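PDB 4ZWV: putative aminotransferase from Actinomadura melliaura, which probably transfers an amino group to a sugar, with pyridoxal 5'-phosphate as cofactor, in making the aminopentose of the indolocarbazole AT2433. Local coordinates for the interface of chains A and B. Residues are numbered along the deposited sequence; one frame, centred on the assembly and turned at random. Chains: chain A/B, Putative aminotransferase.

Contact 1: the interface of chains A and B. Residues chain A 20, 24, 29, 244-245, 248; chain B 20, 195, 244-245, 248.
A:Leu244 and B:Leu244 meet where the two copies of helix 243-273 come near each other at their first turns: their CA atoms are 9.7 Å apart, whereas those of A:Ile248 and B:Ile248, one turn on, are 14.9 Å apart. This two-fold, mainly apolar patch lies between two subunits of the DegT/DnrJ/EryC1 aminotransferase family. Each leucine reaches tip to tip for the isoleucine of the other chain, CD2 of A:Leu244 lying 3.6 Å from CD1 of B:Ile248, and the twin pair closes equally tightly. CG of A:Leu244 stands anti to the backbone N (chi1 172°), carrying its branches toward chain B, and CD2 makes the contact. A:Phe24 adds the tip of its ring: CZ lies 3.8 Å from CD1 of B:Ile248 and also meets CG2 of B:Val20, while A:Val20 CG1 of its own helix, 16-26, covers one ring face near the rim. At the side, A:Asn245 and B:Asn245 slide past the opposing leucines and are linked through water. Water 1 lies 2.7 Å from OD1 of A:Asn245 and also bonds OD1 of B:Asn245; water 2 lies 2.8 Å from ND2 of A:Asn245 and also bonds ND2 of B:Asn245. The modelled amides are flipped relative to each other (chi2 99° and -78°), a local break in the symmetry that gives one water two carbonyl oxygens and the other two amide nitrogens. Water 3 joins the backbone oxygens of A:Leu29 and B:Gly195.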
ATOM      1  N   VAL A  20     -14.182  15.457   3.925  1.00 12.49           N
ATOM      2  CA  VAL A  20     -13.446  14.756   4.984  1.00 12.95           C
ATOM      3  C   VAL A  20     -14.179  14.882   6.318  1.00 13.60           C
ATOM      4  O   VAL A  20     -14.250  13.921   7.092  1.00 12.65           O
ATOM      5  CB  VAL A  20     -12.003  15.283   5.111  1.00 13.28           C
ATOM      6  CG1 VAL A  20     -11.321  14.725   6.362  1.00 17.93           C
ATOM      7  CG2 VAL A  20     -11.216  14.910   3.860  1.00 17.41           C
ATOM      8  N   PHE A  24     -15.250  11.847   8.930  1.00 12.67           N
ATOM      9  CA  PHE A  24     -14.967  11.829  10.367  1.00 13.03           C
ATOM     10  C   PHE A  24     -16.260  11.798  11.194  1.00 17.19           C
ATOM     11  O   PHE A  24     -16.358  11.075  12.187  1.00 18.22           O
ATOM     12  CB  PHE A  24     -14.115  13.036  10.766  1.00 13.39           C
ATOM     13  CG  PHE A  24     -12.686  12.974  10.307  1.00 13.21           C
ATOM     14  CD1 PHE A  24     -12.151  11.823   9.737  1.00 16.54           C
ATOM     15  CD2 PHE A  24     -11.863  14.084  10.448  1.00 20.30           C
ATOM     16  CE1 PHE A  24     -10.820  11.794   9.311  1.00 18.69           C
ATOM     17  CE2 PHE A  24     -10.545  14.058  10.027  1.00 16.91           C
ATOM     18  CZ  PHE A  24     -10.017  12.917   9.459  1.00 15.74           C
ATOM     19  N   LEU A  29     -14.209   5.148   8.840  1.00 16.44           N
ATOM     20  CA  LEU A  29     -13.029   5.579   8.098  1.00 18.12           C
ATOM     21  C   LEU A  29     -12.565   4.527   7.100  1.00 19.98           C
ATOM     22  O   LEU A  29     -11.661   4.783   6.306  1.00 25.16           O
ATOM     23  CB  LEU A  29     -11.886   5.915   9.057  1.00 17.14           C
ATOM     24  CG  LEU A  29     -11.821   7.356   9.592  1.00 24.51           C
ATOM     25  CD1 LEU A  29     -13.125   7.783  10.243  1.00 25.69           C
ATOM     26  CD2 LEU A  29     -10.664   7.505  10.570  1.00 26.33           C
ATOM     27  N   LEU A 244     -11.821   7.914   3.506  1.00 10.32           N
ATOM     28  CA  LEU A 244     -11.127   9.198   3.642  1.00 11.13           C
ATOM     29  C   LEU A 244     -10.625   9.691   2.285  1.00 11.47           C
ATOM     30  O   LEU A 244     -10.840  10.858   1.895  1.00 12.67           O
ATOM     31  CB  LEU A 244      -9.961   9.086   4.623  1.00 15.66           C
ATOM     32  CG  LEU A 244      -9.012  10.276   4.747  1.00 21.73           C
ATOM     33  CD1 LEU A 244      -9.738  11.519   5.273  1.00 21.09           C
ATOM     34  CD2 LEU A 244      -7.829   9.912   5.637  1.00 27.13           C
ATOM     35  N   ASN A 245      -9.984   8.800   1.545  1.00  9.69           N
ATOM     36  CA  ASN A 245      -9.425   9.192   0.265  1.00  8.63           C
ATOM     37  C   ASN A 245     -10.491   9.262  -0.810  1.00  9.50           C
ATOM     38  O   ASN A 245     -10.431  10.142  -1.669  1.00 10.71           O
ATOM     39  CB  ASN A 245      -8.295   8.228  -0.106  1.00  8.61           C
ATOM     40  CG  ASN A 245      -7.198   8.254   0.931  1.00 11.40           C
ATOM     41  OD1 ASN A 245      -7.134   7.382   1.796  1.00 13.29           O
ATOM     42  ND2 ASN A 245      -6.370   9.298   0.897  1.00 10.50           N
ATOM     43  N   ILE A 248     -12.029  12.718  -0.732  1.00 10.75           N
ATOM     44  CA  ILE A 248     -11.191  13.728  -1.360  1.00 10.21           C
ATOM     45  C   ILE A 248     -11.323  13.653  -2.884  1.00 11.09           C
ATOM     46  O   ILE A 248     -11.493  14.678  -3.548  1.00 11.12           O
ATOM     47  CB  ILE A 248      -9.722  13.570  -0.919  1.00  9.95           C
ATOM     48  CG1 ILE A 248      -9.626  13.833   0.588  1.00 11.54           C
ATOM     49  CG2 ILE A 248      -8.820  14.534  -1.701  1.00 12.10           C
ATOM     50  CD1 ILE A 248      -8.280  13.471   1.193  1.00 14.67           C
TER
ATOM     51  N   VAL B  20      -6.061  18.025   9.590  1.00 12.17           N
ATOM     52  CA  VAL B  20      -6.245  17.787   8.149  1.00 12.79           C
ATOM     53  C   VAL B  20      -6.404  19.117   7.419  1.00 12.76           C
ATOM     54  O   VAL B  20      -5.859  19.296   6.320  1.00 12.60           O
ATOM     55  CB  VAL B  20      -7.459  16.883   7.871  1.00 13.98           C
ATOM     56  CG1 VAL B  20      -7.792  16.846   6.367  1.00 15.86           C
ATOM     57  CG2 VAL B  20      -7.182  15.482   8.403  1.00 14.90           C
ATOM     58  N   GLY B 195      -6.141   6.697  10.466  1.00 10.07           N
ATOM     59  CA  GLY B 195      -7.046   6.260   9.406  1.00 12.24           C
ATOM     60  C   GLY B 195      -6.491   4.962   8.857  1.00 12.01           C
ATOM     61  O   GLY B 195      -7.047   3.875   9.054  1.00 13.04           O
ATOM     62  N   LEU B 244      -1.196  13.555   5.151  1.00 11.14           N
ATOM     63  CA  LEU B 244      -2.613  13.487   5.490  1.00 12.32           C
ATOM     64  C   LEU B 244      -2.844  12.528   6.659  1.00 12.06           C
ATOM     65  O   LEU B 244      -3.529  12.846   7.641  1.00 13.27           O
ATOM     66  CB  LEU B 244      -3.437  13.054   4.277  1.00 15.19           C
ATOM     67  CG  LEU B 244      -4.913  12.753   4.497  1.00 20.24           C
ATOM     68  CD1 LEU B 244      -5.648  14.002   4.967  1.00 20.24           C
ATOM     69  CD2 LEU B 244      -5.502  12.231   3.193  1.00 26.10           C
ATOM     70  N   ASN B 245      -2.240  11.356   6.569  1.00  8.59           N
ATOM     71  CA  ASN B 245      -2.442  10.370   7.617  1.00  8.27           C
ATOM     72  C   ASN B 245      -1.594  10.666   8.841  1.00  9.66           C
ATOM     73  O   ASN B 245      -2.045  10.431   9.971  1.00 10.08           O
ATOM     74  CB  ASN B 245      -2.196   8.970   7.049  1.00  7.80           C
ATOM     75  CG  ASN B 245      -3.176   8.652   5.960  1.00 10.51           C
ATOM     76  OD1 ASN B 245      -4.338   8.317   6.225  1.00 14.74           O
ATOM     77  ND2 ASN B 245      -2.748   8.811   4.731  1.00  9.78           N
ATOM     78  N   ILE B 248      -3.530  12.997  11.105  1.00 10.78           N
ATOM     79  CA  ILE B 248      -4.571  12.328  11.872  1.00 11.04           C
ATOM     80  C   ILE B 248      -3.949  11.616  13.075  1.00 11.08           C
ATOM     81  O   ILE B 248      -4.460  11.707  14.198  1.00 10.23           O
ATOM     82  CB  ILE B 248      -5.361  11.343  10.987  1.00 11.52           C
ATOM     83  CG1 ILE B 248      -6.111  12.127   9.898  1.00 11.99           C
ATOM     84  CG2 ILE B 248      -6.342  10.536  11.833  1.00 12.92           C
ATOM     85  CD1 ILE B 248      -6.723  11.242   8.819  1.00 13.01           C
TER
HETATM   86  O   HOH W   1      -5.877   7.025   4.209  1.00 12.87           O
HETATM   87  O   HOH W   2      -3.919   9.048   2.302  1.00 14.03           O
HETATM   88  O   HOH W   3      -9.511   3.913   7.390  1.00 50.86           O

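Contact 2: the interface of chains A and B. Residues chain A 7, 316-319; chain B 225-227.
The 3-10 helix 225-227 of chain B, in this aminotransferase of the DegT/DnrJ/EryC1 family, lies against the loop segment 316-319 of chain A. B:Leu226 is the apolar plug, with 85 Å² of its surface hidden. Its two methyl branches part: CD1 crosses to CD2 of A:Leu7 at 3.7 Å, while CD2 lies beside CG of the selenomethionine A:Met316, and CG rests near CA of A:Gly318. The backbone joins in: the amide N of A:Leu319 gives a nearly straight hydrogen bond of 2.8 Å to the carbonyl O of B:Leu226 (172° at H). Beside it, the B:Arg227 chain bends at chi2 (-74°), bringing the guanidinium round to the carbonyl O of A:Ala317. NH1 donates at 2.7 Å, along a lone pair in the carbonyl plane, and the acceptor in turn lies close to the guanidinium plane. NH1 of B:Arg227 also lies 3.5 Å from CA of A:Gly318. An alanine in place of B:Arg227 would probably leave the A:Ala317 carbonyl without this cross-chain donor and open a gap beside A:Gly318. The neighbouring NH2 of B:Arg227 makes a weak second bond of 3.3 Å to the same O of A:Ala317, bent to 131° at H.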
ATOM      1  N   LEU A   7       6.578  22.382 -12.215  1.00 15.33           N
ATOM      2  CA  LEU A   7       6.306  21.382 -13.232  1.00 15.39           C
ATOM      3  C   LEU A   7       5.064  20.573 -12.866  1.00 16.27           C
ATOM      4  O   LEU A   7       4.342  20.095 -13.743  1.00 15.89           O
ATOM      5  CB  LEU A   7       7.532  20.478 -13.398  1.00 17.11           C
ATOM      6  CG  LEU A   7       7.537  19.414 -14.485  1.00 17.95           C
ATOM      7  CD1 LEU A   7       7.253  20.045 -15.844  1.00 16.50           C
ATOM      8  CD2 LEU A   7       8.898  18.710 -14.490  1.00 17.54           C
HETATM    9  N   MSE A 316      10.523  25.659 -13.708  1.00 16.51           N
HETATM   10  CA  MSE A 316      10.951  24.317 -13.346  1.00 16.86           C
HETATM   11  C   MSE A 316      10.827  23.412 -14.557  1.00 19.29           C
HETATM   12  O   MSE A 316       9.736  23.241 -15.091  1.00 19.50           O
HETATM   13  CB  MSE A 316      10.124  23.768 -12.186  1.00 18.30           C
HETATM   14  CG  MSE A 316      10.561  22.387 -11.744  1.00 21.15           C
HETATM   15 SE   MSE A 316       9.489  21.750 -10.258  0.49 25.47          SE
HETATM   16  CE  MSE A 316       9.970  23.113  -8.951  1.00 36.82           C
ATOM     17  N   ALA A 317      11.944  22.824 -14.973  1.00 16.57           N
ATOM     18  CA  ALA A 317      11.976  22.007 -16.180  1.00 16.38           C
ATOM     19  C   ALA A 317      12.979  20.873 -16.012  1.00 16.78           C
ATOM     20  O   ALA A 317      14.078  21.083 -15.499  1.00 22.11           O
ATOM     21  CB  ALA A 317      12.330  22.873 -17.390  1.00 20.16           C
ATOM     22  N   GLY A 318      12.607  19.670 -16.432  1.00 15.27           N
ATOM     23  CA  GLY A 318      13.532  18.556 -16.340  1.00 16.13           C
ATOM     24  C   GLY A 318      12.882  17.216 -16.583  1.00 15.25           C
ATOM     25  O   GLY A 318      11.977  17.097 -17.405  1.00 16.06           O
ATOM     26  N   LEU A 319      13.362  16.210 -15.860  1.00 15.91           N
ATOM     27  CA  LEU A 319      12.878  14.852 -16.008  1.00 16.66           C
ATOM     28  C   LEU A 319      11.813  14.532 -14.970  1.00 16.96           C
ATOM     29  O   LEU A 319      11.876  15.004 -13.837  1.00 18.37           O
ATOM     30  CB  LEU A 319      14.035  13.863 -15.866  1.00 16.89           C
ATOM     31  CG  LEU A 319      15.173  13.953 -16.873  1.00 16.77           C
ATOM     32  CD1 LEU A 319      16.348  13.101 -16.408  1.00 23.50           C
ATOM     33  CD2 LEU A 319      14.680  13.489 -18.231  1.00 19.12           C
TER
ATOM     34  N   ARG B 225      15.724  14.813  -8.271  0.63 20.59           N
ATOM     35  CA  ARG B 225      15.038  13.902  -9.176  0.63 23.16           C
ATOM     36  C   ARG B 225      14.774  14.543 -10.541  0.63 21.82           C
ATOM     37  O   ARG B 225      14.725  13.854 -11.561  0.63 23.16           O
ATOM     38  CB  ARG B 225      13.747  13.424  -8.521  0.63 27.12           C
ATOM     39  CG  ARG B 225      14.021  12.538  -7.304  0.63 31.59           C
ATOM     40  CD  ARG B 225      12.792  12.367  -6.444  0.63 36.93           C
ATOM     41  NE  ARG B 225      11.725  11.679  -7.158  0.63 34.63           N
ATOM     42  CZ  ARG B 225      10.485  11.572  -6.702  0.63 31.50           C
ATOM     43  NH1 ARG B 225      10.158  12.116  -5.538  0.63 25.13           N
ATOM     44  NH2 ARG B 225       9.573  10.933  -7.413  0.63 27.70           N
ATOM     45  N   LEU B 226      14.644  15.866 -10.559  1.00 21.87           N
ATOM     46  CA  LEU B 226      14.445  16.609 -11.796  1.00 19.49           C
ATOM     47  C   LEU B 226      15.619  16.433 -12.764  1.00 20.46           C
ATOM     48  O   LEU B 226      15.453  16.476 -13.981  1.00 21.90           O
ATOM     49  CB  LEU B 226      14.242  18.091 -11.477  1.00 24.53           C
ATOM     50  CG  LEU B 226      13.614  18.943 -12.569  1.00 30.45           C
ATOM     51  CD1 LEU B 226      12.176  18.500 -12.778  1.00 29.11           C
ATOM     52  CD2 LEU B 226      13.694  20.418 -12.209  1.00 34.32           C
ATOM     53  N   ARG B 227      16.811  16.213 -12.215  1.00 19.79           N
ATOM     54  CA  ARG B 227      17.995  16.025 -13.033  1.00 19.90           C
ATOM     55  C   ARG B 227      18.424  14.557 -13.091  1.00 20.07           C
ATOM     56  O   ARG B 227      19.505  14.241 -13.581  1.00 24.38           O
ATOM     57  CB  ARG B 227      19.142  16.888 -12.505  1.00 24.42           C
ATOM     58  CG  ARG B 227      18.860  18.384 -12.562  1.00 23.43           C
ATOM     59  CD  ARG B 227      18.942  18.938 -13.975  1.00 23.50           C
ATOM     60  NE  ARG B 227      18.535  20.338 -13.993  1.00 24.47           N
ATOM     61  CZ  ARG B 227      17.361  20.768 -14.441  1.00 26.78           C
ATOM     62  NH1 ARG B 227      16.481  19.904 -14.937  1.00 24.99           N
ATOM     63  NH2 ARG B 227      17.070  22.061 -14.398  1.00 22.97           N
TER

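Contact 3: the interface of chains A and B. Residues chain A 55-56, 58, 187, 196; chain B 238, 242.
The hydroxyl OG1 of B:Thr242 lies 2.7 Å from water 4, and that water bonds OD2 of A:Asp196 at 2.8 Å, bridging the subunits at one carboxylate oxygen. OG1 takes the crowded position between its backbone N and carbonyl carbon (chi1 62°), which turns the CG2 methyl toward the same OD2 of A:Asp196, 3.3 Å away. The other oxygen, OD1 of A:Asp196, forms a salt bridge with the terminal amine NZ of B:Lys238 at 3.1 Å, but it sits to the side of the lysine end, so the pair is not a well-aimed hydrogen bond. Chain B thus meets both oxygens, OD1 through a charge contact and OD2 through water. B:Lys238 runs extended from its backbone until a bend at chi4 (63°), and the two side chains reach toward each other tip to tip. On the way the CB of B:Lys238 passes A:Thr58 loosely. Near its base, the carbonyl O of B:Lys238 lies 3.5 Å from CE1 of A:His55, whose ring crosses the lysine chain. Within chain A, CB of A:Ser56 lies over one face of that ring, toward its rim. In this family of pyridoxal 5'-phosphate enzymes the site borders the cofactor pocket: A:Thr58 is a cofactor-binding residue, so chain B reaches the rim of chain A's active site. Farther along the lysine, CD of B:Lys238 lies 3.6 Å from CB of A:Ser56.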
ATOM      1  N   HIS A  55      -5.499   1.558  -3.342  1.00  8.19           N
ATOM      2  CA  HIS A  55      -4.698   2.449  -2.511  1.00  9.87           C
ATOM      3  C   HIS A  55      -3.893   3.490  -3.292  1.00  7.61           C
ATOM      4  O   HIS A  55      -3.704   4.615  -2.841  1.00 10.80           O
ATOM      5  CB  HIS A  55      -3.756   1.569  -1.651  1.00 12.38           C
ATOM      6  CG  HIS A  55      -2.459   2.218  -1.270  1.00 13.45           C
ATOM      7  ND1 HIS A  55      -1.247   1.790  -1.773  1.00 22.68           N
ATOM      8  CD2 HIS A  55      -2.177   3.234  -0.424  1.00 16.99           C
ATOM      9  CE1 HIS A  55      -0.276   2.521  -1.256  1.00 25.64           C
ATOM     10  NE2 HIS A  55      -0.813   3.407  -0.435  1.00 22.35           N
ATOM     11  N   SER A  56      -3.407   3.078  -4.453  1.00  7.73           N
ATOM     12  CA  SER A  56      -2.496   3.877  -5.259  1.00  9.13           C
ATOM     13  C   SER A  56      -2.423   3.241  -6.628  1.00  7.36           C
ATOM     14  O   SER A  56      -2.813   2.083  -6.804  1.00  9.06           O
ATOM     15  CB  SER A  56      -1.102   3.926  -4.621  1.00  9.73           C
ATOM     16  OG  SER A  56      -0.568   2.606  -4.554  1.00  9.72           O
ATOM     17  N   THR A  58       0.317   2.337  -7.830  1.00  7.63           N
ATOM     18  CA  THR A  58       1.281   1.274  -7.601  1.00  7.78           C
ATOM     19  C   THR A  58       0.583   0.001  -7.135  1.00  8.70           C
ATOM     20  O   THR A  58       0.830  -1.082  -7.672  1.00  9.36           O
ATOM     21  CB  THR A  58       2.333   1.717  -6.584  1.00  8.92           C
ATOM     22  OG1 THR A  58       2.969   2.908  -7.079  1.00  9.27           O
ATOM     23  CG2 THR A  58       3.370   0.627  -6.375  1.00 10.45           C
ATOM     24  N   GLN A 187      -2.697   9.937  -7.146  1.00  8.86           N
ATOM     25  CA  GLN A 187      -1.660  10.528  -6.298  1.00  9.71           C
ATOM     26  C   GLN A 187      -1.754  12.060  -6.336  1.00  9.48           C
ATOM     27  O   GLN A 187      -2.297  12.631  -7.289  1.00 10.10           O
ATOM     28  CB  GLN A 187      -0.285  10.052  -6.767  1.00 10.06           C
ATOM     29  CG  GLN A 187       0.848  10.327  -5.791  1.00 11.20           C
ATOM     30  CD  GLN A 187       1.518  11.667  -6.014  1.00 15.35           C
ATOM     31  OE1 GLN A 187       1.415  12.258  -7.091  1.00 18.59           O
ATOM     32  NE2 GLN A 187       2.203  12.156  -4.989  1.00 21.87           N
ATOM     33  N   ASP A 196      -3.900  10.074  -1.965  1.00 10.63           N
ATOM     34  CA  ASP A 196      -3.385   8.896  -2.638  1.00 10.28           C
ATOM     35  C   ASP A 196      -4.570   8.042  -3.014  1.00  8.71           C
ATOM     36  O   ASP A 196      -5.588   8.019  -2.310  1.00 10.80           O
ATOM     37  CB  ASP A 196      -2.410   8.095  -1.762  1.00 11.84           C
ATOM     38  CG  ASP A 196      -0.993   8.623  -1.828  1.00 19.40           C
ATOM     39  OD1 ASP A 196      -0.419   8.710  -2.937  1.00 17.66           O
ATOM     40  OD2 ASP A 196      -0.441   8.957  -0.763  1.00 24.72           O
TER
ATOM     41  N   LYS B 238       5.395   1.592  -2.921  1.00  9.84           N
ATOM     42  CA  LYS B 238       4.869   2.791  -2.286  1.00  9.97           C
ATOM     43  C   LYS B 238       4.399   2.394  -0.897  1.00 12.06           C
ATOM     44  O   LYS B 238       3.209   2.228  -0.650  1.00 16.09           O
ATOM     45  CB  LYS B 238       3.726   3.392  -3.094  1.00 12.78           C
ATOM     46  CG  LYS B 238       3.308   4.765  -2.621  1.00 15.23           C
ATOM     47  CD  LYS B 238       2.050   5.217  -3.352  1.00 18.30           C
ATOM     48  CE  LYS B 238       1.545   6.500  -2.761  1.00 34.15           C
ATOM     49  NZ  LYS B 238       2.522   7.609  -2.926  1.00 32.73           N
ATOM     50  N   THR B 242       1.953   9.306   4.187  1.00  9.13           N
ATOM     51  CA  THR B 242       1.964  10.717   3.805  1.00  9.31           C
ATOM     52  C   THR B 242       1.417  11.627   4.901  1.00 10.63           C
ATOM     53  O   THR B 242       0.910  11.150   5.923  1.00 10.13           O
ATOM     54  CB  THR B 242       1.149  10.933   2.570  1.00 13.17           C
ATOM     55  OG1 THR B 242      -0.203  10.569   2.872  1.00 17.53           O
ATOM     56  CG2 THR B 242       1.701  10.080   1.430  1.00 15.08           C
TER
HETATM   57  O   HOH W   4      -2.014  10.496   0.924  1.00 22.14           O

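Contact 1 and contact 3 are neighbours, about 14 Å apart between the centres of their C-alpha atoms; contact 2 is about 30 Å from contact 1 and 21 Å from contact 3. They are tied by sequence: residue 195 in contact 1 precedes residue 196 in contact 3, in opposite chains, and B:Thr242 directly precedes helix 243-273, which supplies much of contact 1. Residues drawn from the stretch 225 to 248 of chain B take part in all three. With the two-fold repeating each contact, this suggests a dimer in which each subunit borders the other's cofactor site, though the coordinates alone do not prove its state in solution.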